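Local coordinates for enoyl-CoA hydratase subunit II (Geobacillus kaustophilus, PDB 2EJ5), which hydrates enoyl-CoA thioesters as a member of the crotonase family, probably in phenylacetic acid catabolism, at the interface of chains A and B. Coordinates in Å, arbitrary orientation; residue numbers count along the deposited sequence, not the author numbering. Chains: chain A/B, Enoyl-CoA hydratase subunit II.

The interface of chains A and B. Residues chain A 200, 203-204, 206-207, 230, 233-234, 236, 238-239, 254; chain B 132, 134-137.
C-terminal helices of chain A, typical of the crotonase fold, receive a loop of chain B. The loop leaves the 3-10 helix 131-134 of chain B and runs between helices 201-216 and 219-235, with helix 237-246 at one end. The deposited assembly is a trimer, a common unit in this family. A:Gln230 has CG anti to the backbone N (chi1 -162°) and a bend at chi2, so its amide lies beside the backbone of B:Val137. A:Gln230 OE1 accepts from B:Val137 N at 3.0 Å, almost straight and on a lone pair. A:Gln230 NE2 donates to B:Val137 O at 2.9 Å in a more bent bond. The two bonds grip both polar backbone atoms of one residue and fix the rotation of the amide. An alanine here would remove both bonds and would probably loosen the hold on the loop backbone. The two methyls of B:Val137 part. CG1 turns to helix 201-216, where B:Val137 CG1 packs on A:Leu206 CB at 3.6 Å and also meets A:Ile207 CG2. B:Val137 CG2 packs against the amide carbon A:Gln230 CD at 3.6 Å. B:Gly135 has positive phi (69°) and turns its carbonyl oxygen against the methyls of both A:Ala203 and A:Ala233. B:Ile132 reaches the first of these with CD1, 3.7 Å from A:Ala203 CB. A:Pro200 CG touches B:Ile132 O and is itself held over the centre of the A:Phe254 ring. A:His239 works by edge and face. B:Leu136 CD2 lies over one face, toward the rim, 3.9 Å from the A:His239 ring centroid. At the edge, A:His239 ND1 donates in the ring plane to B:Val134 O at 2.9 Å, nearly along the C=O axis.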
loop_
_atom_site.group_PDB
_atom_site.type_symbol
_atom_site.label_atom_id
_atom_site.label_comp_id
_atom_site.label_asym_id
_atom_site.label_seq_id
_atom_site.Cartn_x
_atom_site.Cartn_y
_atom_site.Cartn_z
ATOM N N PRO A 200 -10.458 23.756 -7.702
ATOM C CA PRO A 200 -9.191 24.458 -8.022
ATOM C C PRO A 200 -8.231 23.560 -8.797
ATOM O O PRO A 200 -7.384 22.876 -8.221
ATOM C CB PRO A 200 -8.598 24.777 -6.647
ATOM C CG PRO A 200 -9.752 24.701 -5.711
ATOM C CD PRO A 200 -10.579 23.547 -6.249
ATOM N N ALA A 203 -4.422 23.382 -8.037
ATOM C CA ALA A 203 -4.116 22.611 -6.811
ATOM C C ALA A 203 -4.248 21.128 -7.076
ATOM O O ALA A 203 -3.449 20.354 -6.563
ATOM C CB ALA A 203 -4.996 23.026 -5.656
ATOM N N ILE A 204 -5.229 20.737 -7.880
ATOM C CA ILE A 204 -5.411 19.298 -8.219
ATOM C C ILE A 204 -4.204 18.790 -9.031
ATOM O O ILE A 204 -3.722 17.689 -8.811
ATOM C CB ILE A 204 -6.727 19.030 -8.986
ATOM C CG1 ILE A 204 -7.945 19.301 -8.055
ATOM C CG2 ILE A 204 -6.779 17.565 -9.526
ATOM C CD1 ILE A 204 -9.276 19.296 -8.822
ATOM N N LEU A 206 -1.108 19.936 -8.926
ATOM C CA LEU A 206 0.005 19.900 -7.979
ATOM C C LEU A 206 -0.089 18.713 -7.002
ATOM O O LEU A 206 0.921 18.116 -6.600
ATOM C CB LEU A 206 0.050 21.234 -7.215
ATOM C CG LEU A 206 0.571 22.457 -8.039
ATOM C CD1 LEU A 206 0.399 23.743 -7.307
ATOM C CD2 LEU A 206 2.002 22.311 -8.532
ATOM N N ILE A 207 -1.304 18.359 -6.603
ATOM C CA ILE A 207 -1.417 17.155 -5.775
ATOM C C ILE A 207 -1.078 15.882 -6.577
ATOM O O ILE A 207 -0.406 14.960 -6.037
ATOM C CB ILE A 207 -2.758 17.045 -4.995
ATOM C CG1 ILE A 207 -3.846 16.443 -5.849
ATOM C CG2 ILE A 207 -3.131 18.335 -4.287
ATOM C CD1 ILE A 207 -3.932 14.947 -5.597
ATOM N N GLN A 230 3.404 24.215 -2.844
ATOM C CA GLN A 230 2.527 25.041 -2.042
ATOM C C GLN A 230 2.817 26.514 -2.281
ATOM O O GLN A 230 1.906 27.300 -2.163
ATOM C CB GLN A 230 2.669 24.741 -0.549
ATOM C CG GLN A 230 1.494 25.248 0.302
ATOM C CD GLN A 230 0.240 24.437 0.059
ATOM O OE1 GLN A 230 -0.315 24.393 -1.075
ATOM N NE2 GLN A 230 -0.204 23.752 1.104
ATOM N N ALA A 233 0.750 26.925 -5.356
ATOM C CA ALA A 233 -0.697 26.960 -5.158
ATOM C C ALA A 233 -1.080 28.271 -4.476
ATOM O O ALA A 233 -2.136 28.834 -4.758
ATOM C CB ALA A 233 -1.200 25.728 -4.334
ATOM N N GLY A 234 -0.187 28.760 -3.623
ATOM C CA GLY A 234 -0.440 29.921 -2.809
ATOM C C GLY A 234 -0.522 31.222 -3.594
ATOM O O GLY A 234 -1.101 32.174 -3.109
ATOM N N THR A 236 -1.824 31.422 -6.593
ATOM C CA THR A 236 -2.864 31.171 -7.540
ATOM C C THR A 236 -4.101 32.063 -7.231
ATOM O O THR A 236 -4.304 32.499 -6.081
ATOM C CB THR A 236 -3.131 29.633 -7.423
ATOM O OG1 THR A 236 -2.947 28.915 -8.657
ATOM C CG2 THR A 236 -4.393 29.285 -6.668
ATOM N N ASP A 238 -7.152 31.088 -7.446
ATOM C CA ASP A 238 -8.082 30.221 -6.745
ATOM C C ASP A 238 -7.866 30.239 -5.246
ATOM O O ASP A 238 -8.824 30.269 -4.496
ATOM C CB ASP A 238 -8.038 28.820 -7.350
ATOM C CG ASP A 238 -8.929 28.704 -8.567
ATOM O OD1 ASP A 238 -9.656 29.681 -8.889
ATOM O OD2 ASP A 238 -8.946 27.640 -9.197
ATOM N N HIS A 239 -6.614 30.264 -4.806
ATOM C CA HIS A 239 -6.301 30.340 -3.390
ATOM C C HIS A 239 -6.899 31.606 -2.753
ATOM O O HIS A 239 -7.505 31.524 -1.670
ATOM C CB HIS A 239 -4.779 30.288 -3.147
ATOM C CG HIS A 239 -4.381 30.566 -1.732
ATOM N ND1 HIS A 239 -5.007 29.977 -0.651
ATOM C CD2 HIS A 239 -3.415 31.359 -1.217
ATOM C CE1 HIS A 239 -4.441 30.397 0.469
ATOM N NE2 HIS A 239 -3.466 31.229 0.152
ATOM N N PHE A 254 -14.282 29.009 -8.236
ATOM C CA PHE A 254 -12.915 28.723 -8.696
ATOM C C PHE A 254 -12.802 28.724 -10.220
ATOM O O PHE A 254 -13.736 28.325 -10.933
ATOM C CB PHE A 254 -12.444 27.358 -8.147
ATOM C CG PHE A 254 -12.345 27.291 -6.637
ATOM C CD1 PHE A 254 -11.571 28.188 -5.936
ATOM C CD2 PHE A 254 -13.021 26.291 -5.924
ATOM C CE1 PHE A 254 -11.476 28.121 -4.555
ATOM C CE2 PHE A 254 -12.924 26.221 -4.537
ATOM C CZ PHE A 254 -12.144 27.117 -3.856
ATOM N N ILE B 132 -7.788 21.626 -0.139
ATOM C CA ILE B 132 -8.342 21.863 -1.481
ATOM C C ILE B 132 -9.418 22.973 -1.533
ATOM O O ILE B 132 -9.520 23.719 -2.536
ATOM C CB ILE B 132 -8.863 20.561 -2.162
ATOM C CG1 ILE B 132 -9.097 20.793 -3.673
ATOM C CG2 ILE B 132 -10.147 19.991 -1.456
ATOM C CD1 ILE B 132 -7.792 20.977 -4.466
ATOM N N VAL B 134 -9.462 25.752 -0.009
ATOM C CA VAL B 134 -8.805 27.063 -0.160
ATOM C C VAL B 134 -7.775 27.048 -1.301
ATOM O O VAL B 134 -6.868 27.879 -1.353
ATOM C CB VAL B 134 -8.236 27.623 1.187
ATOM C CG1 VAL B 134 -9.394 27.918 2.176
ATOM C CG2 VAL B 134 -7.240 26.679 1.840
ATOM N N GLY B 135 -7.914 26.105 -2.220
ATOM C CA GLY B 135 -7.004 26.046 -3.373
ATOM C C GLY B 135 -5.565 25.667 -3.102
ATOM O O GLY B 135 -4.672 25.911 -3.966
ATOM N N LEU B 136 -5.325 25.014 -1.961
ATOM C CA LEU B 136 -3.996 24.565 -1.590
ATOM C C LEU B 136 -3.852 23.028 -1.653
ATOM O O LEU B 136 -4.846 22.302 -1.845
ATOM C CB LEU B 136 -3.636 25.096 -0.183
ATOM C CG LEU B 136 -3.404 26.613 0.002
ATOM C CD1 LEU B 136 -2.975 26.917 1.416
ATOM C CD2 LEU B 136 -2.379 27.207 -1.017
ATOM N N VAL B 137 -2.622 22.531 -1.480
ATOM C CA VAL B 137 -2.347 21.102 -1.554
ATOM C C VAL B 137 -2.173 20.578 -0.116
ATOM O O VAL B 137 -1.776 21.337 0.771
ATOM C CB VAL B 137 -1.056 20.795 -2.392
ATOM C CG1 VAL B 137 -1.143 21.406 -3.814
ATOM C CG2 VAL B 137 0.166 21.328 -1.713
#